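Local structure of cytosolic phospholipase A2 delta (Homo sapiens, 5IZ5) at residues F288-E294 with R665-R669; E486-V492 with F500-F506; G493-A499 with P607-Q611; E294-L298 with V358-S362. The protein hydrolyses glycerophospholipids at the sn-2 position in a calcium-dependent manner, with a preference for linoleic acid there. The protein carries 3 engineered substitutions. One frame throughout, in Å; residues are numbered along the deposited sequence.

Overall arrangement
All four contacts lie in the phospholipase catalytic domain and gather on one mixed sheet and the helix 292-313 beside it. Contact 4 closes first along the chain, joining that helix to strand 360-363; contacts 2 and 3 follow, using the consecutive strands 482-487, 492-494 and 499-501; contact 1 spans the longest stretch of sequence, from the loop leading into the helix to the loop before strand 672-676. Contacts 1 and 4 share Glu294, their centres about 9 Å apart, and the centres of contacts 2 and 3 are about 10 Å apart. Salt bridges from Arg665 and Arg668 to Glu491 and Glu486 join contact 1 to contact 2, linking segments distant in sequence around a charged network.

Contact 1: residues F288-E294 with R665-R669; sequences FNLCAEE and RPGRR. With SO4 (sulfate ion), chain N.
A type II beta turn from Arg665 to Arg668 meets the N-terminal end of helix 292-313, where Cys291 is the N-cap residue and its SG accepts from Glu294 N. Arg668 grips the Glu294 carboxylate side-on: NE reaches Glu294 OE2 at 2.8 Å and NH2 reaches Glu294 OE1 at 3.0 Å, each oxygen using its syn lone pair, the planes 8° apart. A CG anti to the backbone N (chi1 180°) and an extended chain set Glu294 there. Leu290 packs against the turn, CD2 3.5 Å from Pro666 O and CD1 3.6 Å from Gly667 O, while CD2 also lies over one face of the Arg665 guanidinium. Gly667 leaves room for this: a CB would hit Leu290 CG and also the preceding carbonyl O, which alone calls for glycine. Its N makes weak bonds to a sulfate, probably from crystallisation, whose O4 sits over a face of the Arg669 guanidinium. Arg665 also pairs with Glu491 and Glu486; Arg668 pairs with Glu486 and packs on Tyr360 of strand 360-363 and Leu465 of strand 463-471.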
loop_
_atom_site.group_PDB
_atom_site.type_symbol
_atom_site.label_atom_id
_atom_site.label_comp_id
_atom_site.label_asym_id
_atom_site.label_seq_id
_atom_site.Cartn_x
_atom_site.Cartn_y
_atom_site.Cartn_z
ATOM N N PHE B 288 3.376 -5.986 15.192
ATOM C CA PHE B 288 4.067 -6.818 14.200
ATOM C C PHE B 288 3.753 -8.296 14.307
ATOM O O PHE B 288 4.523 -9.141 13.866
ATOM C CB PHE B 288 5.571 -6.606 14.299
ATOM C CG PHE B 288 6.004 -5.293 13.763
ATOM C CD1 PHE B 288 6.246 -5.143 12.408
ATOM C CD2 PHE B 288 6.133 -4.199 14.603
ATOM C CE1 PHE B 288 6.637 -3.929 11.900
ATOM C CE2 PHE B 288 6.522 -2.977 14.104
ATOM C CZ PHE B 288 6.777 -2.841 12.745
ATOM N N ASN B 289 2.618 -8.623 14.887
ATOM C CA ASN B 289 2.195 -9.995 14.898
ATOM C C ASN B 289 0.833 -10.033 14.281
ATOM O O ASN B 289 0.276 -8.999 13.911
ATOM C CB ASN B 289 2.273 -10.566 16.311
ATOM C CG ASN B 289 3.697 -10.966 16.685
ATOM O OD1 ASN B 289 4.239 -11.966 16.191
ATOM N ND2 ASN B 289 4.318 -10.171 17.538
ATOM N N LEU B 290 0.323 -11.236 14.126
ATOM C CA LEU B 290 -0.916 -11.437 13.423
ATOM C C LEU B 290 -2.043 -10.882 14.277
ATOM O O LEU B 290 -1.947 -10.873 15.498
ATOM C CB LEU B 290 -1.106 -12.917 13.131
ATOM C CG LEU B 290 0.020 -13.575 12.324
ATOM C CD1 LEU B 290 -0.299 -15.039 12.086
ATOM C CD2 LEU B 290 0.269 -12.861 10.999
ATOM N N CYS B 291 -3.087 -10.380 13.627
ATOM C CA CYS B 291 -4.207 -9.802 14.346
ATOM C C CYS B 291 -5.085 -10.909 14.916
ATOM O O CYS B 291 -5.026 -12.061 14.463
ATOM C CB CYS B 291 -5.035 -8.893 13.436
ATOM S SG CYS B 291 -5.928 -9.765 12.139
ATOM N N ALA B 292 -5.902 -10.540 15.899
ATOM C CA ALA B 292 -6.756 -11.496 16.607
ATOM C C ALA B 292 -7.590 -12.331 15.643
ATOM O O ALA B 292 -7.678 -13.546 15.791
ATOM C CB ALA B 292 -7.661 -10.767 17.590
ATOM N N GLU B 293 -8.184 -11.677 14.648
ATOM C CA GLU B 293 -9.023 -12.368 13.670
ATOM C C GLU B 293 -8.254 -13.421 12.865
ATOM O O GLU B 293 -8.785 -14.495 12.591
ATOM C CB GLU B 293 -9.683 -11.370 12.722
ATOM C CG GLU B 293 -10.757 -10.488 13.368
ATOM C CD GLU B 293 -12.144 -11.117 13.381
ATOM O OE1 GLU B 293 -12.376 -12.194 12.779
ATOM O OE2 GLU B 293 -13.031 -10.508 14.008
ATOM N N GLU B 294 -7.009 -13.126 12.495
ATOM C CA GLU B 294 -6.203 -14.100 11.750
ATOM C C GLU B 294 -5.805 -15.270 12.653
ATOM O O GLU B 294 -5.834 -16.414 12.222
ATOM C CB GLU B 294 -4.956 -13.464 11.117
ATOM C CG GLU B 294 -4.104 -14.474 10.345
ATOM C CD GLU B 294 -3.068 -13.854 9.413
ATOM O OE1 GLU B 294 -3.173 -12.652 9.082
ATOM O OE2 GLU B 294 -2.142 -14.590 8.996
ATOM N N ARG B 665 5.494 -12.507 6.504
ATOM C CA ARG B 665 5.061 -11.669 7.609
ATOM C C ARG B 665 5.291 -12.452 8.908
ATOM O O ARG B 665 4.994 -13.647 8.961
ATOM C CB ARG B 665 3.587 -11.307 7.468
ATOM C CG ARG B 665 3.070 -10.468 8.625
ATOM C CD ARG B 665 1.652 -9.989 8.399
ATOM N NE ARG B 665 1.143 -9.268 9.564
ATOM C CZ ARG B 665 -0.067 -8.716 9.647
ATOM N NH1 ARG B 665 -0.922 -8.784 8.625
ATOM N NH2 ARG B 665 -0.427 -8.085 10.760
ATOM N N PRO B 666 5.831 -11.790 9.951
ATOM C CA PRO B 666 6.062 -12.481 11.224
ATOM C C PRO B 666 4.805 -13.153 11.779
ATOM O O PRO B 666 3.721 -12.576 11.729
ATOM C CB PRO B 666 6.525 -11.357 12.157
ATOM C CG PRO B 666 7.129 -10.340 11.253
ATOM C CD PRO B 666 6.329 -10.402 9.982
ATOM N N GLY B 667 4.958 -14.371 12.288
ATOM C CA GLY B 667 3.834 -15.112 12.841
ATOM C C GLY B 667 3.268 -16.164 11.912
ATOM O O GLY B 667 2.671 -17.129 12.375
ATOM N N ARG B 668 3.453 -16.002 10.603
ATOM C CA ARG B 668 2.842 -16.925 9.641
ATOM C C ARG B 668 3.530 -18.300 9.590
ATOM O O ARG B 668 2.862 -19.314 9.398
ATOM C CB ARG B 668 2.753 -16.285 8.250
ATOM C CG ARG B 668 1.846 -15.058 8.234
ATOM C CD ARG B 668 0.964 -14.990 7.001
ATOM N NE ARG B 668 -0.110 -14.011 7.190
ATOM C CZ ARG B 668 -0.174 -12.810 6.619
ATOM N NH1 ARG B 668 0.770 -12.393 5.780
ATOM N NH2 ARG B 668 -1.202 -12.011 6.890
ATOM N N ARG B 669 4.852 -18.326 9.746
ATOM C CA ARG B 669 5.617 -19.577 9.909
ATOM C C ARG B 669 5.315 -20.627 8.850
ATOM O O ARG B 669 4.902 -21.736 9.187
ATOM C CB ARG B 669 5.336 -20.236 11.267
ATOM C CG ARG B 669 6.308 -19.947 12.410
ATOM C CD ARG B 669 5.798 -18.852 13.321
ATOM N NE ARG B 669 6.510 -18.866 14.598
ATOM C CZ ARG B 669 6.131 -18.208 15.694
ATOM N NH1 ARG B 669 5.034 -17.450 15.698
ATOM N NH2 ARG B 669 6.860 -18.306 16.800
HETATM S S SO4 N . 8.158 -15.530 13.220
HETATM O O1 SO4 N . 7.747 -16.304 12.030
HETATM O O2 SO4 N . 9.279 -16.223 13.890
HETATM O O3 SO4 N . 8.615 -14.185 12.801
HETATM O O4 SO4 N . 7.027 -15.414 14.171
HETATM O O HOH W 1 2.599 -13.204 14.882
#

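Contact 2: residues E486-V492 with F500-F506; sequences EFSPYEV and FVPPELF
Val492 wedges between Pro503 and Phe506, CG2 lying 3.9 Å from Pro503 CB and CG1 the same distance from Phe506 CD1. With CG1 anti to the backbone N (chi1 177°), its two methyls part toward these neighbours. Phe487 presents its edge to the face of Phe506 in a T-shaped pair, ring centroids 5.2 Å apart and planes at 77°. The Pro503 ring pushes into a hollow lined by carbonyls, its CG 3.2 Å from Pro489 O. On the Phe500 side, Glu491 OE2 sits over one ring face toward the rim, carboxylate and ring planes 15° apart, and Arg665, salt-bridged to OE2, makes a cation-pi contact with the same ring. With an alanine in place of Glu491, Arg665 would probably lose one of its carboxylate mates and be freer to shift on the Phe500 ring. Val492 and Val501 form an antiparallel hydrogen-bonded pair, Val492 N to Val501 O 2.7 Å and Val501 N to Val492 O 2.8 Å. In the mixed sheet, 482-487 is flanked by 463-471, and 499-501 pairs with strand 285-286.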
loop_
_atom_site.group_PDB
_atom_site.type_symbol
_atom_site.label_atom_id
_atom_site.label_comp_id
_atom_site.label_asym_id
_atom_site.label_seq_id
_atom_site.Cartn_x
_atom_site.Cartn_y
_atom_site.Cartn_z
ATOM N N GLU B 486 -0.083 -5.178 2.105
ATOM C CA GLU B 486 -0.808 -6.442 2.064
ATOM C C GLU B 486 -2.297 -6.224 2.309
ATOM O O GLU B 486 -2.662 -5.450 3.201
ATOM C CB GLU B 486 -0.212 -7.343 3.139
ATOM C CG GLU B 486 -1.030 -8.560 3.505
ATOM C CD GLU B 486 -0.338 -9.353 4.592
ATOM O OE1 GLU B 486 0.625 -10.079 4.261
ATOM O OE2 GLU B 486 -0.748 -9.231 5.773
ATOM N N PHE B 487 -3.139 -6.912 1.531
ATOM C CA PHE B 487 -4.594 -6.887 1.713
ATOM C C PHE B 487 -5.113 -8.279 2.080
ATOM O O PHE B 487 -4.768 -9.269 1.423
ATOM C CB PHE B 487 -5.314 -6.473 0.422
ATOM C CG PHE B 487 -5.035 -5.063 -0.019
ATOM C CD1 PHE B 487 -6.048 -4.115 -0.023
ATOM C CD2 PHE B 487 -3.764 -4.683 -0.448
ATOM C CE1 PHE B 487 -5.803 -2.813 -0.442
ATOM C CE2 PHE B 487 -3.509 -3.380 -0.870
ATOM C CZ PHE B 487 -4.527 -2.445 -0.864
ATOM N N SER B 488 -5.957 -8.346 3.108
ATOM C CA SER B 488 -6.715 -9.562 3.419
ATOM C C SER B 488 -8.128 -9.178 3.856
ATOM O O SER B 488 -8.396 -8.001 4.103
ATOM C CB SER B 488 -6.029 -10.365 4.529
ATOM O OG SER B 488 -6.473 -9.954 5.809
ATOM N N PRO B 489 -9.036 -10.168 3.972
ATOM C CA PRO B 489 -10.380 -9.864 4.467
ATOM C C PRO B 489 -10.413 -9.319 5.896
ATOM O O PRO B 489 -11.397 -8.684 6.273
ATOM C CB PRO B 489 -11.096 -11.218 4.398
ATOM C CG PRO B 489 -10.328 -12.005 3.389
ATOM C CD PRO B 489 -8.907 -11.588 3.606
ATOM N N TYR B 490 -9.358 -9.558 6.671
ATOM C CA TYR B 490 -9.259 -9.053 8.037
ATOM C C TYR B 490 -8.531 -7.718 8.159
ATOM O O TYR B 490 -8.923 -6.882 8.975
ATOM C CB TYR B 490 -8.575 -10.082 8.951
ATOM C CG TYR B 490 -9.309 -11.401 9.049
ATOM C CD1 TYR B 490 -10.676 -11.443 9.311
ATOM C CD2 TYR B 490 -8.634 -12.609 8.895
ATOM C CE1 TYR B 490 -11.348 -12.645 9.408
ATOM C CE2 TYR B 490 -9.303 -13.819 8.979
ATOM C CZ TYR B 490 -10.658 -13.831 9.238
ATOM O OH TYR B 490 -11.330 -15.020 9.331
ATOM N N GLU B 491 -7.467 -7.508 7.388
ATOM C CA GLU B 491 -6.754 -6.243 7.479
ATOM C C GLU B 491 -5.875 -5.904 6.278
ATOM O O GLU B 491 -5.436 -6.784 5.527
ATOM C CB GLU B 491 -5.932 -6.166 8.774
ATOM C CG GLU B 491 -4.999 -7.330 9.024
ATOM C CD GLU B 491 -4.112 -7.142 10.246
ATOM O OE1 GLU B 491 -4.450 -6.337 11.138
ATOM O OE2 GLU B 491 -3.065 -7.814 10.317
ATOM N N VAL B 492 -5.654 -4.600 6.128
ATOM C CA VAL B 492 -4.877 -4.018 5.052
ATOM C C VAL B 492 -3.817 -3.142 5.700
ATOM O O VAL B 492 -4.133 -2.317 6.563
ATOM C CB VAL B 492 -5.765 -3.144 4.145
ATOM C CG1 VAL B 492 -4.935 -2.486 3.058
ATOM C CG2 VAL B 492 -6.892 -3.969 3.529
ATOM N N PHE B 500 -2.001 -1.469 10.375
ATOM C CA PHE B 500 -3.052 -2.062 9.572
ATOM C C PHE B 500 -4.422 -1.478 9.913
ATOM O O PHE B 500 -4.661 -1.017 11.029
ATOM C CB PHE B 500 -3.068 -3.584 9.800
ATOM C CG PHE B 500 -1.894 -4.315 9.191
ATOM C CD1 PHE B 500 -2.033 -5.006 7.993
ATOM C CD2 PHE B 500 -0.662 -4.336 9.828
ATOM C CE1 PHE B 500 -0.954 -5.674 7.425
ATOM C CE2 PHE B 500 0.425 -5.001 9.269
ATOM C CZ PHE B 500 0.277 -5.672 8.063
ATOM N N VAL B 501 -5.331 -1.531 8.950
ATOM C CA VAL B 501 -6.727 -1.202 9.191
ATOM C C VAL B 501 -7.607 -2.285 8.592
ATOM O O VAL B 501 -7.181 -2.995 7.684
ATOM C CB VAL B 501 -7.127 0.154 8.578
ATOM C CG1 VAL B 501 -6.386 1.291 9.265
ATOM C CG2 VAL B 501 -6.884 0.164 7.076
ATOM N N PRO B 502 -8.840 -2.418 9.100
ATOM C CA PRO B 502 -9.767 -3.328 8.447
ATOM C C PRO B 502 -10.027 -2.888 7.009
ATOM O O PRO B 502 -10.019 -1.691 6.722
ATOM C CB PRO B 502 -11.051 -3.209 9.280
ATOM C CG PRO B 502 -10.660 -2.579 10.566
ATOM C CD PRO B 502 -9.425 -1.772 10.294
ATOM N N PRO B 503 -10.255 -3.847 6.105
ATOM C CA PRO B 503 -10.408 -3.488 4.703
ATOM C C PRO B 503 -11.535 -2.496 4.454
ATOM O O PRO B 503 -11.427 -1.680 3.539
ATOM C CB PRO B 503 -10.710 -4.831 4.028
ATOM C CG PRO B 503 -11.209 -5.710 5.123
ATOM C CD PRO B 503 -10.428 -5.292 6.324
ATOM N N GLU B 504 -12.599 -2.559 5.265
ATOM C CA GLU B 504 -13.732 -1.635 5.133
ATOM C C GLU B 504 -13.323 -0.184 5.376
ATOM O O GLU B 504 -13.969 0.721 4.874
ATOM C CB GLU B 504 -14.927 -2.039 6.024
ATOM C CG GLU B 504 -14.634 -2.189 7.507
ATOM C CD GLU B 504 -14.313 -3.621 7.888
ATOM O OE1 GLU B 504 -13.420 -4.260 7.267
ATOM O OE2 GLU B 504 -14.971 -4.100 8.827
ATOM N N LEU B 505 -12.228 0.039 6.093
ATOM C CA LEU B 505 -11.733 1.389 6.338
ATOM C C LEU B 505 -10.611 1.848 5.395
ATOM O O LEU B 505 -10.198 3.005 5.454
ATOM C CB LEU B 505 -11.269 1.505 7.792
ATOM C CG LEU B 505 -12.357 1.332 8.858
ATOM C CD1 LEU B 505 -11.766 1.609 10.228
ATOM C CD2 LEU B 505 -13.553 2.246 8.609
ATOM N N PHE B 506 -10.119 0.961 4.532
ATOM C CA PHE B 506 -9.077 1.335 3.576
ATOM C C PHE B 506 -9.650 2.285 2.534
ATOM O O PHE B 506 -10.623 1.960 1.851
ATOM C CB PHE B 506 -8.469 0.119 2.873
ATOM C CG PHE B 506 -7.575 0.494 1.737
ATOM C CD1 PHE B 506 -6.292 0.959 1.980
ATOM C CD2 PHE B 506 -8.032 0.433 0.431
ATOM C CE1 PHE B 506 -5.467 1.337 0.941
ATOM C CE2 PHE B 506 -7.214 0.805 -0.612
ATOM C CZ PHE B 506 -5.935 1.258 -0.358
#

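Contact 3: residues G493-A499 with P607-Q611; sequences GFLKYGA and PNFLQ
Leu610 reaches across to Phe494 and Ala499 with its two methyls. CD1 sits over one face of the Phe494 ring in a CH-pi contact, 4.0 Å from the ring centroid and 26° off its normal, and the same methyl lies 3.7 Å from Tyr497 CD2. The other branch, CD2, presses on Ala499 CB at 3.4 Å, tighter than usual van der Waals contact. CG lies anti to the carbonyl carbon (chi1 -55°), which carries the fork of the side chain to the hairpin, CD1 to the two rings and CD2 to Ala499. Phe609 takes the edge of the same Phe494 ring, its CZ 3.7 Å from Phe494 CE2; the two rings meet obliquely, planes at 58°, and Phe609 CZ also comes to 3.7 Å from Gly493 CA.

In 493-499 a tight hairpin joins strands 492-494 and 499-501, and a G1 beta bulge sets Gly498 and Ala499 against the single residue Phe494, Gly498 at a positive phi that suits glycine. A CB on Gly493 would strike Ala499 O. Across the contact, Asn608 to Gln611 form a type I beta turn, and Asn608 OD1 accepts from Leu610 N at 2.9 Å, an Asx turn whose donor stands above the carbonyl plane. Asn608 ND2 donates to Glu644 O, and Tyr497 OH is bound by Glu483 and the backbone of Thr641, while Phe494 leans on Val485 of strand 482-487 and on Leu647.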
loop_
_atom_site.group_PDB
_atom_site.type_symbol
_atom_site.label_atom_id
_atom_site.label_comp_id
_atom_site.label_asym_id
_atom_site.label_seq_id
_atom_site.Cartn_x
_atom_site.Cartn_y
_atom_site.Cartn_z
ATOM N N GLY B 493 -2.562 -3.322 5.310
ATOM C CA GLY B 493 -1.496 -2.546 5.918
ATOM C C GLY B 493 -0.088 -2.789 5.436
ATOM O O GLY B 493 0.158 -3.589 4.534
ATOM N N PHE B 494 0.829 -2.065 6.070
ATOM C CA PHE B 494 2.224 -2.042 5.705
ATOM C C PHE B 494 2.986 -3.039 6.541
ATOM O O PHE B 494 3.007 -2.922 7.765
ATOM C CB PHE B 494 2.823 -0.651 5.980
ATOM C CG PHE B 494 2.395 0.403 5.018
ATOM C CD1 PHE B 494 3.261 0.820 4.018
ATOM C CD2 PHE B 494 1.150 1.023 5.133
ATOM C CE1 PHE B 494 2.885 1.810 3.136
ATOM C CE2 PHE B 494 0.770 2.012 4.248
ATOM C CZ PHE B 494 1.642 2.404 3.246
ATOM N N LEU B 495 3.647 -3.984 5.877
ATOM C CA LEU B 495 4.525 -4.928 6.562
ATOM C C LEU B 495 5.692 -4.199 7.271
ATOM O O LEU B 495 6.024 -4.498 8.408
ATOM C CB LEU B 495 5.048 -5.981 5.570
ATOM C CG LEU B 495 4.000 -6.885 4.897
ATOM C CD1 LEU B 495 4.637 -7.767 3.825
ATOM C CD2 LEU B 495 3.256 -7.738 5.913
ATOM N N LYS B 496 6.275 -3.205 6.612
ATOM C CA LYS B 496 7.403 -2.451 7.179
ATOM C C LYS B 496 7.066 -1.689 8.483
ATOM O O LYS B 496 7.885 -1.632 9.407
ATOM C CB LYS B 496 7.931 -1.461 6.131
ATOM C CG LYS B 496 9.199 -0.684 6.495
ATOM C CD LYS B 496 9.209 0.713 5.857
ATOM C CE LYS B 496 9.651 0.709 4.416
ATOM N NZ LYS B 496 10.031 2.083 3.998
ATOM N N TYR B 497 5.871 -1.110 8.564
ATOM C CA TYR B 497 5.513 -0.235 9.696
ATOM C C TYR B 497 4.655 -0.928 10.766
ATOM O O TYR B 497 4.381 -0.347 11.833
ATOM C CB TYR B 497 4.776 1.011 9.201
ATOM C CG TYR B 497 5.533 1.871 8.213
ATOM C CD1 TYR B 497 6.622 2.630 8.608
ATOM C CD2 TYR B 497 5.131 1.951 6.893
ATOM C CE1 TYR B 497 7.311 3.423 7.698
ATOM C CE2 TYR B 497 5.799 2.742 5.979
ATOM C CZ TYR B 497 6.890 3.478 6.387
ATOM O OH TYR B 497 7.560 4.266 5.484
ATOM N N GLY B 498 4.222 -2.156 10.484
ATOM C CA GLY B 498 3.385 -2.899 11.415
ATOM C C GLY B 498 2.093 -2.171 11.743
ATOM O O GLY B 498 1.709 -2.062 12.904
ATOM N N ALA B 499 1.418 -1.691 10.708
ATOM C CA ALA B 499 0.266 -0.814 10.880
ATOM C C ALA B 499 -0.807 -1.180 9.874
ATOM O O ALA B 499 -0.556 -1.202 8.674
ATOM C CB ALA B 499 0.688 0.638 10.718
ATOM N N PRO B 607 -6.102 7.864 0.208
ATOM C CA PRO B 607 -5.758 8.491 1.475
ATOM C C PRO B 607 -4.901 7.571 2.331
ATOM O O PRO B 607 -5.164 6.369 2.392
ATOM C CB PRO B 607 -7.125 8.722 2.129
ATOM C CG PRO B 607 -8.062 8.868 0.980
ATOM C CD PRO B 607 -7.555 7.888 -0.041
ATOM N N ASN B 608 -3.879 8.133 2.959
ATOM C CA ASN B 608 -2.950 7.356 3.753
ATOM C C ASN B 608 -3.450 7.161 5.183
ATOM O O ASN B 608 -3.484 8.107 5.966
ATOM C CB ASN B 608 -1.596 8.059 3.775
ATOM C CG ASN B 608 -0.557 7.293 4.565
ATOM O OD1 ASN B 608 -0.751 6.124 4.916
ATOM N ND2 ASN B 608 0.572 7.929 4.811
ATOM N N PHE B 609 -3.812 5.928 5.527
ATOM C CA PHE B 609 -4.270 5.620 6.885
ATOM C C PHE B 609 -3.196 5.821 7.966
ATOM O O PHE B 609 -3.513 5.884 9.147
ATOM C CB PHE B 609 -4.911 4.216 6.974
ATOM C CG PHE B 609 -4.053 3.091 6.454
ATOM C CD1 PHE B 609 -3.130 2.461 7.273
ATOM C CD2 PHE B 609 -4.213 2.627 5.155
ATOM C CE1 PHE B 609 -2.358 1.408 6.793
ATOM C CE2 PHE B 609 -3.437 1.584 4.673
ATOM C CZ PHE B 609 -2.513 0.977 5.493
ATOM N N LEU B 610 -1.932 5.937 7.562
ATOM C CA LEU B 610 -0.859 6.259 8.493
ATOM C C LEU B 610 -0.681 7.761 8.757
ATOM O O LEU B 610 0.160 8.132 9.581
ATOM C CB LEU B 610 0.471 5.700 7.969
ATOM C CG LEU B 610 0.533 4.204 7.656
ATOM C CD1 LEU B 610 1.956 3.807 7.297
ATOM C CD2 LEU B 610 0.034 3.366 8.827
ATOM N N GLN B 611 -1.451 8.613 8.077
ATOM C CA GLN B 611 -1.219 10.063 8.121
ATOM C C GLN B 611 -1.057 10.623 9.538
ATOM O O GLN B 611 -1.868 10.361 10.424
ATOM C CB GLN B 611 -2.338 10.833 7.409
ATOM C CG GLN B 611 -2.084 12.337 7.373
ATOM C CD GLN B 611 -3.100 13.123 6.556
ATOM O OE1 GLN B 611 -4.104 12.593 6.080
ATOM N NE2 GLN B 611 -2.848 14.410 6.416
#

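Contact 4: residues E294-L298 with V358-S362; sequences EQAFL and VTYFS
The Tyr360 ring carries the methyl CG2 of its neighbour Thr359 over the centre of one face, 3.7 Å above the plane, and has Glu294 OE2 at its edge. The phenol donates to that oxygen, Tyr360 OH to Glu294 OE2 at 2.9 Å, using the anti lone pair of Glu294 OE2, so that it does not compete with Arg668 for the syn side; ring and carboxylate planes stand 66° apart. The Phe297 ring, for its part, turns its edge to Thr359 O. Leu298 fills the angle between Thr359 and the phenol end of Tyr360: its CD2 is 3.5 Å from Thr359 CG2, a tight contact, and 3.4 Å from Tyr360 OH. A phenylalanine in place of Tyr360 lacks the hydroxyl, and Glu294 OE2 would probably be left with Arg668 alone of these two partners and the carboxylate less firmly fixed. Helix 292-313 thus packs by Glu294, Phe297 and Leu298 against Thr359 and Tyr360; strand 360-363 runs parallel to strands 327-331 and 463-471, and Leu463 of the latter touches Glu294, Phe297 and Tyr360.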
loop_
_atom_site.group_PDB
_atom_site.type_symbol
_atom_site.label_atom_id
_atom_site.label_comp_id
_atom_site.label_asym_id
_atom_site.label_seq_id
_atom_site.Cartn_x
_atom_site.Cartn_y
_atom_site.Cartn_z
ATOM N N GLU B 294 -7.009 -13.126 12.495
ATOM C CA GLU B 294 -6.203 -14.100 11.750
ATOM C C GLU B 294 -5.805 -15.270 12.653
ATOM O O GLU B 294 -5.834 -16.414 12.222
ATOM C CB GLU B 294 -4.956 -13.464 11.117
ATOM C CG GLU B 294 -4.104 -14.474 10.345
ATOM C CD GLU B 294 -3.068 -13.854 9.413
ATOM O OE1 GLU B 294 -3.173 -12.652 9.082
ATOM O OE2 GLU B 294 -2.142 -14.590 8.996
ATOM N N GLN B 295 -5.433 -14.977 13.896
ATOM C CA GLN B 295 -5.125 -16.027 14.870
ATOM C C GLN B 295 -6.313 -16.962 15.083
ATOM O O GLN B 295 -6.158 -18.181 15.086
ATOM C CB GLN B 295 -4.713 -15.426 16.204
ATOM C CG GLN B 295 -3.313 -14.865 16.197
ATOM C CD GLN B 295 -2.960 -14.206 17.516
ATOM O OE1 GLN B 295 -3.197 -14.768 18.591
ATOM N NE2 GLN B 295 -2.381 -13.008 17.445
ATOM N N ALA B 296 -7.497 -16.379 15.249
ATOM C CA ALA B 296 -8.722 -17.161 15.384
ATOM C C ALA B 296 -8.972 -17.991 14.133
ATOM O O ALA B 296 -9.341 -19.161 14.220
ATOM C CB ALA B 296 -9.906 -16.252 15.667
ATOM N N PHE B 297 -8.762 -17.390 12.965
ATOM C CA PHE B 297 -8.913 -18.130 11.718
ATOM C C PHE B 297 -7.982 -19.344 11.684
ATOM O O PHE B 297 -8.373 -20.412 11.223
ATOM C CB PHE B 297 -8.651 -17.244 10.495
ATOM C CG PHE B 297 -8.406 -18.024 9.237
ATOM C CD1 PHE B 297 -9.466 -18.498 8.492
ATOM C CD2 PHE B 297 -7.116 -18.318 8.824
ATOM C CE1 PHE B 297 -9.256 -19.234 7.345
ATOM C CE2 PHE B 297 -6.893 -19.057 7.676
ATOM C CZ PHE B 297 -7.965 -19.514 6.934
ATOM N N LEU B 298 -6.751 -19.169 12.146
ATOM C CA LEU B 298 -5.774 -20.246 12.093
ATOM C C LEU B 298 -6.229 -21.462 12.891
ATOM O O LEU B 298 -6.096 -22.597 12.416
ATOM C CB LEU B 298 -4.400 -19.779 12.579
ATOM C CG LEU B 298 -3.663 -18.835 11.625
ATOM C CD1 LEU B 298 -2.393 -18.323 12.286
ATOM C CD2 LEU B 298 -3.340 -19.511 10.294
ATOM N N VAL B 358 -4.339 -26.411 2.640
ATOM C CA VAL B 358 -3.711 -25.100 2.442
ATOM C C VAL B 358 -4.243 -24.070 3.433
ATOM O O VAL B 358 -5.452 -23.884 3.552
ATOM C CB VAL B 358 -3.950 -24.584 1.008
ATOM C CG1 VAL B 358 -3.307 -23.215 0.805
ATOM C CG2 VAL B 358 -3.412 -25.581 -0.008
ATOM N N THR B 359 -3.335 -23.392 4.128
ATOM C CA THR B 359 -3.706 -22.348 5.085
ATOM C C THR B 359 -3.756 -20.959 4.436
ATOM O O THR B 359 -4.720 -20.215 4.634
ATOM C CB THR B 359 -2.746 -22.332 6.293
ATOM O OG1 THR B 359 -2.904 -23.548 7.032
ATOM C CG2 THR B 359 -3.034 -21.153 7.224
ATOM N N TYR B 360 -2.728 -20.626 3.654
ATOM C CA TYR B 360 -2.596 -19.296 3.056
ATOM C C TYR B 360 -2.602 -19.332 1.532
ATOM O O TYR B 360 -2.103 -20.274 0.917
ATOM C CB TYR B 360 -1.303 -18.650 3.523
ATOM C CG TYR B 360 -1.268 -18.300 4.994
ATOM C CD1 TYR B 360 -2.129 -17.347 5.520
ATOM C CD2 TYR B 360 -0.351 -18.901 5.849
ATOM C CE1 TYR B 360 -2.091 -17.010 6.862
ATOM C CE2 TYR B 360 -0.302 -18.570 7.193
ATOM C CZ TYR B 360 -1.174 -17.626 7.696
ATOM O OH TYR B 360 -1.125 -17.274 9.026
ATOM N N PHE B 361 -3.152 -18.284 0.927
ATOM C CA PHE B 361 -3.286 -18.196 -0.527
ATOM C C PHE B 361 -2.968 -16.754 -0.936
ATOM O O PHE B 361 -3.796 -15.861 -0.767
ATOM C CB PHE B 361 -4.706 -18.644 -0.914
ATOM C CG PHE B 361 -5.001 -18.658 -2.399
ATOM C CD1 PHE B 361 -4.027 -18.400 -3.362
ATOM C CD2 PHE B 361 -6.287 -18.956 -2.831
ATOM C CE1 PHE B 361 -4.348 -18.416 -4.711
ATOM C CE2 PHE B 361 -6.608 -18.982 -4.175
ATOM C CZ PHE B 361 -5.635 -18.712 -5.119
ATOM N N SER B 362 -1.749 -16.533 -1.436
ATOM C CA SER B 362 -1.293 -15.200 -1.841
ATOM C C SER B 362 -1.231 -15.054 -3.360
ATOM O O SER B 362 -0.974 -16.023 -4.094
ATOM C CB SER B 362 0.075 -14.867 -1.238
ATOM O OG SER B 362 1.113 -15.579 -1.885
#